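Separin (Saccharomyces cerevisiae, PDB 5U1T) is a caspase-like cysteine protease that cleaves the cohesin subunit MCD1/SCC1 at the onset of anaphase, and so plays a central role in chromosome segregation. Local coordinates at residues V191-K196 / L239-S245; R290-I296 / T332-E336; L113-A119 / L132-L137; L91-S95 / I139-R143; C284-R290 / K324-C328. All coordinates share one frame; numbering follows the deposited sequence.

Interaction 1: V191-K196 / L239-S245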
# COMPACT_ATOMS: atom_id res chain seq x y z
N VAL A 191 -4.06 39.66 73.59
CA VAL A 191 -3.48 40.69 72.74
C VAL A 191 -3.41 40.25 71.27
O VAL A 191 -3.83 41.00 70.38
CB VAL A 191 -2.06 41.08 73.22
CG1 VAL A 191 -1.30 39.85 73.68
CG2 VAL A 191 -1.29 41.79 72.13
N LEU A 192 -2.88 39.05 71.03
CA LEU A 192 -2.73 38.53 69.67
C LEU A 192 -4.05 38.48 68.91
O LEU A 192 -4.14 38.91 67.76
CB LEU A 192 -2.11 37.14 69.71
CG LEU A 192 -0.63 37.15 70.11
CD1 LEU A 192 -0.05 35.74 70.04
CD2 LEU A 192 0.13 38.10 69.21
N PHE A 193 -5.07 37.96 69.58
CA PHE A 193 -6.41 37.96 69.02
C PHE A 193 -6.92 39.38 68.81
O PHE A 193 -7.39 39.71 67.71
CB PHE A 193 -7.36 37.17 69.91
CG PHE A 193 -7.14 35.69 69.84
CD1 PHE A 193 -6.22 35.07 70.67
CD2 PHE A 193 -7.83 34.91 68.93
CE1 PHE A 193 -6.00 33.70 70.60
CE2 PHE A 193 -7.62 33.54 68.85
CZ PHE A 193 -6.71 32.93 69.69
N GLY A 194 -6.83 40.21 69.86
CA GLY A 194 -7.15 41.63 69.75
C GLY A 194 -6.55 42.29 68.52
O GLY A 194 -7.26 42.87 67.70
N LEU A 195 -5.23 42.19 68.37
CA LEU A 195 -4.53 42.75 67.22
C LEU A 195 -5.13 42.28 65.89
O LEU A 195 -5.35 43.09 64.98
CB LEU A 195 -3.04 42.36 67.28
CG LEU A 195 -2.15 43.06 68.31
CD1 LEU A 195 -0.90 42.25 68.58
CD2 LEU A 195 -1.77 44.44 67.82
N LYS A 196 -5.39 40.98 65.79
CA LYS A 196 -5.94 40.40 64.56
C LYS A 196 -7.36 40.92 64.29
O LYS A 196 -7.69 41.23 63.14
CB LYS A 196 -5.95 38.87 64.64
CG LYS A 196 -6.48 38.19 63.37
CD LYS A 196 -5.65 38.55 62.16
CE LYS A 196 -4.22 38.07 62.29
NZ LYS A 196 -3.42 38.33 61.06
N LEU A 239 3.74 37.02 68.14
CA LEU A 239 3.47 38.46 68.31
C LEU A 239 3.94 39.33 67.16
O LEU A 239 3.18 40.18 66.67
CB LEU A 239 4.08 38.97 69.62
CG LEU A 239 3.86 40.41 70.15
CD1 LEU A 239 4.80 41.44 69.54
CD2 LEU A 239 2.41 40.88 70.01
N ASN A 240 5.19 39.14 66.74
CA ASN A 240 5.72 39.92 65.63
C ASN A 240 4.84 39.83 64.40
O ASN A 240 4.47 40.85 63.83
CB ASN A 240 7.13 39.47 65.28
CG ASN A 240 7.81 40.41 64.30
OD1 ASN A 240 8.22 41.52 64.67
ND2 ASN A 240 7.93 39.98 63.05
N SER A 241 4.50 38.60 64.01
CA SER A 241 3.64 38.37 62.85
C SER A 241 2.33 39.15 62.97
O SER A 241 1.95 39.90 62.07
CB SER A 241 3.38 36.87 62.67
OG SER A 241 2.77 36.59 61.41
N PHE A 242 1.65 38.98 64.11
CA PHE A 242 0.35 39.60 64.34
C PHE A 242 0.37 41.12 64.25
O PHE A 242 -0.47 41.72 63.56
CB PHE A 242 -0.19 39.19 65.69
CG PHE A 242 -0.82 37.85 65.70
CD1 PHE A 242 -0.07 36.71 65.92
CD2 PHE A 242 -2.18 37.71 65.47
CE1 PHE A 242 -0.66 35.46 65.92
CE2 PHE A 242 -2.77 36.47 65.47
CZ PHE A 242 -2.01 35.35 65.70
N TYR A 243 1.31 41.74 64.96
CA TYR A 243 1.44 43.19 65.02
C TYR A 243 1.72 43.75 63.63
O TYR A 243 1.14 44.75 63.23
CB TYR A 243 2.54 43.60 66.01
CG TYR A 243 2.89 45.09 66.05
CD1 TYR A 243 3.84 45.63 65.18
CD2 TYR A 243 2.28 45.95 66.96
CE1 TYR A 243 4.17 46.99 65.22
CE2 TYR A 243 2.60 47.31 67.00
CZ TYR A 243 3.54 47.82 66.13
OH TYR A 243 3.87 49.17 66.16
N LEU A 244 2.62 43.09 62.90
CA LEU A 244 2.94 43.51 61.54
C LEU A 244 1.69 43.61 60.68
O LEU A 244 1.49 44.59 59.98
CB LEU A 244 3.94 42.55 60.89
CG LEU A 244 5.39 42.60 61.39
CD1 LEU A 244 6.27 41.69 60.54
CD2 LEU A 244 5.92 44.03 61.42
N SER A 245 0.84 42.59 60.75
CA SER A 245 -0.41 42.60 59.99
C SER A 245 -1.36 43.67 60.52
O SER A 245 -2.11 44.27 59.76
CB SER A 245 -1.07 41.23 60.04
OG SER A 245 -0.20 40.25 59.51
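Leu192 lies across Phe242 at the centre of this pair of helices, 190-203 and 236-250 of the helical domain. Its CB stands 4.1 Å from the centroid of the Phe242 ring and almost on the ring normal, a CH-pi contact over one face, while its CD2 branch reaches CD1 of Phe242 at 3.6 Å. The same methyl meets CD2 of Leu239 at 3.7 Å, one turn earlier on the second helix. Leu195 brings CD1 up to that Leu239 methyl at 3.9 Å, so the two branched side chains fill the space beside the flat ring. On the next turn Lys196 crosses Phe242 at about a right angle, its CE 3.8 Å from CD2 of the ring. The chain is folded at chi2 (60°) and chi3 (63°), which brings CB and CE against CD2 and CE2 of the ring, while NZ ends beside CB of Ser245.

That charged end has its main partner outside the pair: NZ forms a salt bridge with Asp160 and a hydrogen bond with Gln199. Leu154 of helix 146-158 packs on both Leu192 and Phe242, placing them between three helices. The axes of the two segments run nearly parallel, 23° apart, with a closest approach of 8.9 Å. Between the segments the join is thus apolar, made by shape and by burial of leucine and phenylalanine, and the lysine contributes carbon here while its charge is probably balanced by Asp160.

Interaction 2: R290-I296 / T332-E336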
# COMPACT_ATOMS: atom_id res chain seq x y z
N ARG A 290 15.18 27.70 66.98
CA ARG A 290 14.93 29.06 66.55
C ARG A 290 16.04 29.98 66.97
O ARG A 290 17.11 29.55 67.34
CB ARG A 290 13.62 29.60 67.10
CG ARG A 290 13.31 29.16 68.50
CD ARG A 290 11.92 29.59 68.93
NE ARG A 290 11.31 28.64 69.84
CZ ARG A 290 10.90 28.93 71.07
NH1 ARG A 290 11.04 30.15 71.55
NH2 ARG A 290 10.36 28.00 71.83
N LEU A 291 15.76 31.27 66.85
CA LEU A 291 16.69 32.30 67.27
C LEU A 291 16.41 32.65 68.72
O LEU A 291 15.29 32.47 69.21
CB LEU A 291 16.53 33.52 66.38
CG LEU A 291 17.05 33.22 64.99
CD1 LEU A 291 17.38 34.48 64.23
CD2 LEU A 291 18.27 32.32 65.08
N LEU A 292 17.39 33.19 69.42
CA LEU A 292 17.16 33.43 70.83
C LEU A 292 16.07 34.48 71.04
O LEU A 292 15.34 34.44 72.03
CB LEU A 292 18.46 33.86 71.51
CG LEU A 292 19.52 32.76 71.45
CD1 LEU A 292 20.93 33.33 71.53
CD2 LEU A 292 19.28 31.74 72.56
N TRP A 293 15.93 35.38 70.07
CA TRP A 293 14.99 36.49 70.20
C TRP A 293 13.85 36.41 69.19
O TRP A 293 14.07 36.14 68.01
CB TRP A 293 15.71 37.82 70.04
CG TRP A 293 17.18 37.75 70.35
CD1 TRP A 293 17.79 38.09 71.53
CD2 TRP A 293 18.22 37.29 69.48
NE1 TRP A 293 19.14 37.88 71.43
CE2 TRP A 293 19.43 37.39 70.19
CE3 TRP A 293 18.24 36.81 68.16
CZ2 TRP A 293 20.66 37.02 69.62
CZ3 TRP A 293 19.46 36.45 67.61
CH2 TRP A 293 20.65 36.56 68.33
N SER A 294 12.64 36.66 69.66
CA SER A 294 11.52 36.91 68.78
C SER A 294 11.42 38.41 68.58
O SER A 294 12.01 39.18 69.34
CB SER A 294 10.23 36.35 69.35
OG SER A 294 10.44 35.03 69.81
N CYS A 295 10.66 38.82 67.57
CA CYS A 295 10.57 40.24 67.19
C CYS A 295 11.96 40.79 66.92
O CYS A 295 12.45 41.66 67.64
CB CYS A 295 9.87 41.06 68.27
SG CYS A 295 8.10 40.80 68.39
N ILE A 296 12.62 40.25 65.91
CA ILE A 296 13.94 40.72 65.52
C ILE A 296 13.78 41.87 64.54
O ILE A 296 12.95 41.82 63.64
CB ILE A 296 14.79 39.58 64.91
CG1 ILE A 296 14.81 38.38 65.87
CG2 ILE A 296 16.20 40.06 64.62
CD1 ILE A 296 15.43 37.14 65.29
N THR A 332 12.70 30.76 62.59
CA THR A 332 12.30 32.04 63.18
C THR A 332 11.78 32.97 62.08
O THR A 332 10.90 33.80 62.34
CB THR A 332 13.46 32.73 63.94
OG1 THR A 332 14.09 31.80 64.82
CG2 THR A 332 12.93 33.92 64.76
N ILE A 333 12.30 32.84 60.87
CA ILE A 333 11.85 33.69 59.77
C ILE A 333 10.37 33.45 59.47
O ILE A 333 9.59 34.40 59.38
CB ILE A 333 12.67 33.48 58.48
CG1 ILE A 333 14.12 33.92 58.70
CG2 ILE A 333 12.05 34.24 57.32
CD1 ILE A 333 14.82 34.45 57.47
N ARG A 334 9.98 32.18 59.34
CA ARG A 334 8.58 31.81 59.16
C ARG A 334 7.74 32.38 60.30
O ARG A 334 6.73 33.05 60.07
CB ARG A 334 8.40 30.29 59.08
CG ARG A 334 8.09 29.79 57.68
CD ARG A 334 7.44 28.40 57.69
NE ARG A 334 6.06 28.45 57.21
CZ ARG A 334 5.00 28.13 57.94
NH1 ARG A 334 5.16 27.74 59.20
NH2 ARG A 334 3.78 28.20 57.42
N LEU A 335 8.18 32.10 61.53
CA LEU A 335 7.50 32.53 62.76
C LEU A 335 7.19 34.01 62.76
O LEU A 335 6.05 34.42 62.99
CB LEU A 335 8.36 32.19 63.97
CG LEU A 335 8.28 30.72 64.34
CD1 LEU A 335 9.47 30.29 65.19
CD2 LEU A 335 6.94 30.43 65.04
N GLU A 336 8.21 34.81 62.50
CA GLU A 336 8.10 36.25 62.48
C GLU A 336 7.15 36.73 61.39
O GLU A 336 6.47 37.73 61.55
CB GLU A 336 9.47 36.87 62.29
CG GLU A 336 10.38 36.60 63.46
CD GLU A 336 10.02 37.45 64.65
OE1 GLU A 336 10.23 38.67 64.52
OE2 GLU A 336 9.51 36.92 65.67
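Glu336 and Thr332, one turn apart at the end of helix 319-336, tie down the loop 290-296 by its backbone amides, a helix-to-loop join within the helical domain. Glu336 accepts two of the three hydrogen bonds. Its chain folds back at chi2 (-75°), and this bend brings the carboxylate round to face Cys295 and Ile296. Cys295 N donates to OE2 of Glu336 at 2.9 Å in a nearly straight bond (164° at the hydrogen), arriving on the syn side but tilted from the carboxylate plane. Ile296 N donates to OE1 of Glu336 at 3.2 Å, from well above that plane. Two successive amides therefore share one carboxylate, and Cys295, with positive phi, turns the chain so that both can point at it. An alanine here would remove the carboxylate, and the amides of Cys295 and Ile296 would probably lose their acceptor, leaving this corner of the loop freer to move.

Thr332 serves the other end of the loop. Its OG1 sits beside its own backbone N (chi1 -48°), where it also bonds to Cys328 O one turn back, and its methyl is sent the other way, to CD1 of Ile296 at 4.1 Å. A branched hydroxyl residue suits this place because one branch can take a polar partner and the other an apolar one. Arg290 lays only CB against the threonine, its guanidinium leading off elsewhere, while Ile237 of helix 236-250 packs on Arg290 and Ser294. Across from the helix, Leu291 N gives its hydrogen to Thr332 OG1 at 2.7 Å.

Interaction 3: L113-A119 / L132-L137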
# COMPACT_ATOMS: atom_id res chain seq x y z
N LEU A 113 -8.82 18.25 63.51
CA LEU A 113 -9.29 19.54 63.02
C LEU A 113 -8.10 20.43 62.70
O LEU A 113 -8.19 21.37 61.92
CB LEU A 113 -10.22 20.20 64.03
CG LEU A 113 -11.64 19.62 64.12
CD1 LEU A 113 -12.53 20.50 65.02
CD2 LEU A 113 -12.24 19.47 62.72
N LYS A 114 -6.96 20.12 63.30
CA LYS A 114 -5.75 20.91 63.11
C LYS A 114 -5.28 20.79 61.67
O LYS A 114 -4.75 21.75 61.09
CB LYS A 114 -4.67 20.46 64.10
CG LYS A 114 -3.25 20.88 63.77
CD LYS A 114 -2.37 19.63 63.79
CE LYS A 114 -0.91 19.94 63.53
NZ LYS A 114 -0.15 18.66 63.39
N ASN A 115 -5.51 19.62 61.09
CA ASN A 115 -5.15 19.35 59.69
C ASN A 115 -6.04 20.14 58.70
O ASN A 115 -5.56 20.63 57.68
CB ASN A 115 -5.22 17.84 59.41
CG ASN A 115 -4.14 17.03 60.15
OD1 ASN A 115 -3.01 17.49 60.36
ND2 ASN A 115 -4.48 15.79 60.50
N ILE A 116 -7.33 20.24 59.01
CA ILE A 116 -8.27 21.11 58.31
C ILE A 116 -7.78 22.56 58.33
O ILE A 116 -7.60 23.18 57.27
CB ILE A 116 -9.67 21.05 58.95
CG1 ILE A 116 -10.22 19.62 58.90
CG2 ILE A 116 -10.63 22.05 58.31
CD1 ILE A 116 -10.10 18.93 57.55
N LEU A 117 -7.57 23.09 59.53
CA LEU A 117 -7.14 24.46 59.73
C LEU A 117 -5.91 24.87 58.92
O LEU A 117 -5.88 25.96 58.37
CB LEU A 117 -6.85 24.70 61.22
CG LEU A 117 -8.08 24.69 62.13
CD1 LEU A 117 -7.68 24.81 63.58
CD2 LEU A 117 -9.04 25.79 61.75
N LEU A 118 -4.89 24.03 58.85
CA LEU A 118 -3.70 24.43 58.10
C LEU A 118 -3.65 23.82 56.68
O LEU A 118 -2.58 23.75 56.08
CB LEU A 118 -2.45 24.07 58.90
CG LEU A 118 -2.39 24.58 60.35
CD1 LEU A 118 -1.07 24.29 61.01
CD2 LEU A 118 -2.67 26.06 60.43
N ALA A 119 -4.79 23.42 56.13
CA ALA A 119 -4.82 22.95 54.74
C ALA A 119 -4.64 24.08 53.76
O ALA A 119 -5.27 25.12 53.88
CB ALA A 119 -6.12 22.23 54.45
N LEU A 132 -15.16 25.80 55.60
CA LEU A 132 -14.89 24.60 56.39
C LEU A 132 -14.12 24.97 57.65
O LEU A 132 -14.45 24.54 58.75
CB LEU A 132 -14.12 23.56 55.55
CG LEU A 132 -14.01 22.15 56.16
CD1 LEU A 132 -15.38 21.48 56.31
CD2 LEU A 132 -13.05 21.27 55.36
N LYS A 133 -13.08 25.78 57.49
CA LYS A 133 -12.24 26.21 58.58
C LYS A 133 -13.03 27.01 59.64
O LYS A 133 -12.79 26.87 60.86
CB LYS A 133 -11.08 27.02 58.03
CG LYS A 133 -10.13 26.21 57.16
CD LYS A 133 -8.81 26.93 56.89
CE LYS A 133 -7.88 26.09 56.02
NZ LYS A 133 -6.50 26.66 56.01
N ILE A 134 -13.97 27.83 59.18
CA ILE A 134 -14.82 28.60 60.08
C ILE A 134 -15.70 27.63 60.89
O ILE A 134 -15.93 27.85 62.09
CB ILE A 134 -15.71 29.64 59.31
CG1 ILE A 134 -14.84 30.72 58.65
CG2 ILE A 134 -16.69 30.32 60.24
CD1 ILE A 134 -15.60 31.70 57.84
N LEU A 135 -16.18 26.57 60.26
CA LEU A 135 -16.97 25.57 60.97
C LEU A 135 -16.09 24.83 62.00
O LEU A 135 -16.52 24.56 63.12
CB LEU A 135 -17.61 24.58 60.00
CG LEU A 135 -18.58 25.21 58.98
CD1 LEU A 135 -18.93 24.25 57.81
CD2 LEU A 135 -19.82 25.67 59.68
N ALA A 136 -14.85 24.54 61.61
CA ALA A 136 -13.92 23.89 62.51
C ALA A 136 -13.60 24.80 63.69
O ALA A 136 -13.48 24.33 64.83
CB ALA A 136 -12.65 23.50 61.77
N LEU A 137 -13.47 26.09 63.44
CA LEU A 137 -13.22 27.03 64.53
C LEU A 137 -14.44 27.13 65.45
O LEU A 137 -14.30 27.22 66.66
CB LEU A 137 -12.85 28.42 64.01
CG LEU A 137 -11.46 28.51 63.39
CD1 LEU A 137 -11.16 29.91 62.92
CD2 LEU A 137 -10.39 28.04 64.35
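Leu117, Ile116 and Leu113 of the short helix 113-117 pack against Ala136, Leu132 and Leu137 of helix 129-142 in a buried, roughly antiparallel helix pair, joined by a brief connection near the start of the helical domain. The segment axes are inclined at 142° and come within 9.5 Å. Ala136 lies in the middle, small enough for its CB to be approached by three side chains: CD2 of Leu113 at 4.2 Å, with CG2 of Ile116 and CD2 of Leu117 slightly farther off. Flanking it, the CG2 branch of Ile116 meets CD2 of Leu132 at 3.9 Å, and CD2 of Leu117 meets CD2 of Leu137 at 3.7 Å.

The polar part belongs to Lys133. Fully extended beyond CG, the chain reaches the point where the short helix ends, and NZ donates to Leu117 O from above the carbonyl plane and to Ala119 O at 2.9 Å, only 18° from that carbonyl's plane. A lysine suits this place because its long chain can span the gap and its ammonium can offer hydrogens to two carbonyls where the short helix stops and to a third at Tyr163, outside the pair; their negative dipole ends would probably stabilise the buried charge. The lysine thus closes the C-terminal end of the short helix, while the leucines and alanine packed between antiparallel helices are typical of a helical hairpin in an all-alpha domain.

Interaction 4: L91-S95 / I139-R143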
# COMPACT_ATOMS: atom_id res chain seq x y z
N LEU A 91 -21.43 17.97 68.43
CA LEU A 91 -20.13 18.47 68.10
C LEU A 91 -19.11 17.43 67.83
O LEU A 91 -18.17 17.69 67.12
CB LEU A 91 -19.65 19.38 69.20
CG LEU A 91 -20.65 20.48 69.50
CD1 LEU A 91 -20.17 21.29 70.67
CD2 LEU A 91 -20.82 21.35 68.29
N GLY A 92 -19.27 16.26 68.40
CA GLY A 92 -18.32 15.21 68.16
C GLY A 92 -18.51 14.69 66.76
O GLY A 92 -17.59 14.45 66.04
N LEU A 93 -19.76 14.53 66.38
CA LEU A 93 -20.10 14.05 65.08
C LEU A 93 -19.83 15.06 64.01
O LEU A 93 -19.42 14.73 62.93
CB LEU A 93 -21.58 13.73 65.08
CG LEU A 93 -21.97 12.32 64.77
CD1 LEU A 93 -23.46 12.22 64.90
CD2 LEU A 93 -21.56 12.03 63.36
N ALA A 94 -20.07 16.32 64.31
CA ALA A 94 -19.87 17.36 63.35
C ALA A 94 -18.43 17.45 63.01
O ALA A 94 -18.07 17.65 61.89
CB ALA A 94 -20.36 18.67 63.90
N SER A 95 -17.60 17.34 64.01
CA SER A 95 -16.16 17.40 63.84
C SER A 95 -15.63 16.32 62.87
O SER A 95 -14.85 16.60 61.95
CB SER A 95 -15.48 17.28 65.20
OG SER A 95 -14.11 17.59 65.12
N ILE A 139 -16.55 24.74 66.05
CA ILE A 139 -16.53 23.52 66.85
C ILE A 139 -15.51 23.62 67.98
O ILE A 139 -15.85 23.33 69.13
CB ILE A 139 -16.24 22.28 65.96
CG1 ILE A 139 -17.36 22.10 64.94
CG2 ILE A 139 -16.11 21.02 66.80
CD1 ILE A 139 -17.16 20.96 63.98
N ILE A 140 -14.29 24.06 67.67
CA ILE A 140 -13.24 24.22 68.69
C ILE A 140 -13.72 25.16 69.79
O ILE A 140 -13.45 24.97 70.99
CB ILE A 140 -11.92 24.77 68.09
CG1 ILE A 140 -11.38 23.81 67.03
CG2 ILE A 140 -10.88 24.98 69.17
CD1 ILE A 140 -10.17 24.33 66.29
N LEU A 141 -14.46 26.17 69.38
CA LEU A 141 -15.06 27.08 70.33
C LEU A 141 -16.11 26.40 71.19
O LEU A 141 -16.02 26.44 72.41
CB LEU A 141 -15.67 28.26 69.59
CG LEU A 141 -16.09 29.36 70.55
CD1 LEU A 141 -14.88 29.81 71.34
CD2 LEU A 141 -16.68 30.49 69.74
N LYS A 142 -17.10 25.76 70.58
CA LYS A 142 -18.19 25.18 71.37
C LYS A 142 -17.77 23.95 72.17
O LYS A 142 -18.43 23.61 73.16
CB LYS A 142 -19.37 24.84 70.47
CG LYS A 142 -20.01 26.06 69.87
CD LYS A 142 -20.20 27.13 70.93
CE LYS A 142 -21.66 27.32 71.29
NZ LYS A 142 -22.34 28.31 70.36
N ARG A 143 -16.70 23.28 71.76
CA ARG A 143 -16.16 22.19 72.57
C ARG A 143 -15.23 22.72 73.67
O ARG A 143 -14.73 21.95 74.50
CB ARG A 143 -15.41 21.19 71.69
CG ARG A 143 -16.30 20.45 70.70
CD ARG A 143 -15.58 19.29 70.04
NE ARG A 143 -15.64 18.05 70.81
CZ ARG A 143 -15.46 16.85 70.28
NH1 ARG A 143 -15.22 16.73 68.98
NH2 ARG A 143 -15.54 15.77 71.05
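Leu91 and Ser95 open helix 91-103, while Ile139 lies in the last turn of helix 129-142 and Arg143 just follows it: the contact joins the start of one helix to the end of another in the N-terminal part of the helical domain. Ile139 fills the join. Its CD1, carried outward by an extended chi2 (177°), lies 3.6 Å from Ser95 N and 3.9 Å from CB of Ala94, while its CG2 branch settles near Leu91 O. Leu91 answers with CD1 against CB of Lys142 at 3.6 Å and with CB against CG of Arg143 at 3.8 Å. A valine in place of Ile139 would lack that outer methyl and is likely to leave a gap against Ala94 and the Ser95 backbone.

Arg143 bends at chi3 (86°) so that its guanidinium lies with one face over the backbone at Gly92, whose CA is 3.5 Å from NH1; CB of Ser95 comes to its edge. Being at the surface, it can reach across to Leu91 and Gly92 without burying its charge. Lys142 leads its ammonium away, to hydrogen-bond the backbone of another protein chain. Aliphatic side chains inside and long basic ones at the rim are typical of the edge of a helix-helix interface in an all-alpha domain.

Interaction 5: C284-R290 / K324-C328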
# COMPACT_ATOMS: atom_id res chain seq x y z
N CYS A 284 21.64 31.07 68.67
CA CYS A 284 20.27 30.66 68.50
C CYS A 284 19.90 29.66 69.58
O CYS A 284 20.76 28.93 70.07
CB CYS A 284 20.07 30.05 67.11
SG CYS A 284 21.59 29.38 66.34
N ASN A 285 18.63 29.64 69.96
CA ASN A 285 18.15 28.65 70.93
C ASN A 285 18.13 27.28 70.26
O ASN A 285 17.19 26.96 69.54
CB ASN A 285 16.75 29.03 71.45
CG ASN A 285 16.44 28.39 72.80
OD1 ASN A 285 16.85 27.26 73.09
ND2 ASN A 285 15.70 29.11 73.64
N MET A 286 19.18 26.50 70.50
CA MET A 286 19.34 25.20 69.86
C MET A 286 18.22 24.24 70.27
O MET A 286 17.71 23.46 69.44
CB MET A 286 20.71 24.60 70.21
CG MET A 286 21.90 25.41 69.71
SD MET A 286 22.45 24.91 68.07
CE MET A 286 23.07 23.26 68.41
N SER A 287 17.84 24.33 71.53
CA SER A 287 16.82 23.47 72.11
C SER A 287 15.42 23.77 71.57
O SER A 287 14.51 22.94 71.71
CB SER A 287 16.83 23.57 73.64
OG SER A 287 16.94 24.92 74.11
N GLU A 288 15.24 24.93 70.97
CA GLU A 288 13.93 25.30 70.46
C GLU A 288 13.84 25.50 68.96
O GLU A 288 12.82 25.98 68.47
CB GLU A 288 13.43 26.56 71.15
CG GLU A 288 13.57 26.53 72.65
CD GLU A 288 12.63 25.55 73.29
OE1 GLU A 288 12.46 25.60 74.52
OE2 GLU A 288 12.05 24.72 72.57
N ASN A 289 14.90 25.15 68.24
CA ASN A 289 14.96 25.29 66.80
C ASN A 289 14.61 26.69 66.34
O ASN A 289 13.84 26.87 65.43
CB ASN A 289 14.08 24.27 66.08
CG ASN A 289 14.69 22.91 66.02
OD1 ASN A 289 13.99 21.92 65.91
ND2 ASN A 289 15.99 22.86 66.12
N ARG A 290 15.18 27.70 66.98
CA ARG A 290 14.93 29.06 66.55
C ARG A 290 16.04 29.98 66.97
O ARG A 290 17.11 29.55 67.34
CB ARG A 290 13.62 29.60 67.10
CG ARG A 290 13.31 29.16 68.50
CD ARG A 290 11.92 29.59 68.93
NE ARG A 290 11.31 28.64 69.84
CZ ARG A 290 10.90 28.93 71.07
NH1 ARG A 290 11.04 30.15 71.55
NH2 ARG A 290 10.36 28.00 71.83
N LYS A 324 22.07 22.66 61.67
CA LYS A 324 21.26 22.82 62.88
C LYS A 324 20.93 24.29 63.16
O LYS A 324 19.79 24.63 63.50
CB LYS A 324 21.98 22.22 64.08
CG LYS A 324 21.28 22.50 65.39
CD LYS A 324 19.86 21.99 65.36
CE LYS A 324 19.11 22.40 66.61
NZ LYS A 324 17.87 21.60 66.76
N CYS A 325 21.93 25.15 63.01
CA CYS A 325 21.72 26.58 63.13
C CYS A 325 20.83 27.09 62.01
O CYS A 325 19.91 27.88 62.24
CB CYS A 325 23.06 27.31 63.13
SG CYS A 325 24.11 26.81 64.49
N LEU A 326 21.10 26.63 60.79
CA LEU A 326 20.32 27.01 59.61
C LEU A 326 18.82 26.75 59.80
O LEU A 326 18.00 27.59 59.43
CB LEU A 326 20.83 26.25 58.39
CG LEU A 326 22.01 26.89 57.68
CD1 LEU A 326 23.23 26.88 58.57
CD2 LEU A 326 22.29 26.17 56.37
N VAL A 327 18.50 25.60 60.38
CA VAL A 327 17.11 25.27 60.72
C VAL A 327 16.56 26.27 61.72
O VAL A 327 15.43 26.75 61.58
CB VAL A 327 16.99 23.86 61.31
CG1 VAL A 327 15.56 23.59 61.72
CG2 VAL A 327 17.48 22.81 60.33
N CYS A 328 17.37 26.59 62.72
CA CYS A 328 17.00 27.56 63.75
C CYS A 328 16.67 28.92 63.16
O CYS A 328 15.66 29.54 63.50
CB CYS A 328 18.13 27.72 64.78
SG CYS A 328 18.37 26.30 65.91
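Arg290 and Cys328 bring the two backbones to their closest, CA to CA 3.8 Å, where the loop 284-290 runs against residues 324-328 of helix 319-336. Arg290 CA points its hydrogen at Cys328 O, a CA-H...O contact of 3.2 Å with 152° at the hydrogen. Just before it, Asn289 adopts left-handed backbone angles, phi 52°, which swing the chain in toward the helix. The loop is itself organised by a type I beta turn over residues 285-288, closed by Glu288 N to Asn285 O at 3.2 Å and backed by Ser287 OG, which donates to Asn285 OD1 nearly end-on to the carbonyl. This is a turn laid on a helix flank in the helical domain.

Small cysteines allow the close approach. Cys284 CB touches CB of Cys328 at 3.8 Å, and its SG stands 4.0 Å from Cys325 SG, a van der Waals contact and not a disulfide. Met286, its flexible chain bent at chi2 (-91°) and chi3, curls back to put CE 3.6 Å from CG of Lys324, methyl and sulfur against one methylene. Lys324 NZ reaches Met286 O at 3.3 Å in a weak bond, and its position is less certain.

How the interactions relate
All five contacts lie in the N-terminal part of the helical domain, their centres about 66 to 78 Å from the centre of the elongated chain. Along the sequence interaction 3 is nested within interaction 4; both use helix 129-142, their centres are about 11 Å apart, and Leu113 touches Ser95 and Ile139. Interaction 1 follows in series, its centre about 20 Å from that of interaction 3. Interactions 2 and 5 then interleave, sharing Arg290 and helix 319-336, with centres about 10 Å apart. Interaction 1 touches interaction 2 through Asn240 and Glu336 O, probably by a hydrogen bond. Contacts between helices and loops near in sequence thus follow one another along the chain, away from the probable active-site cysteine.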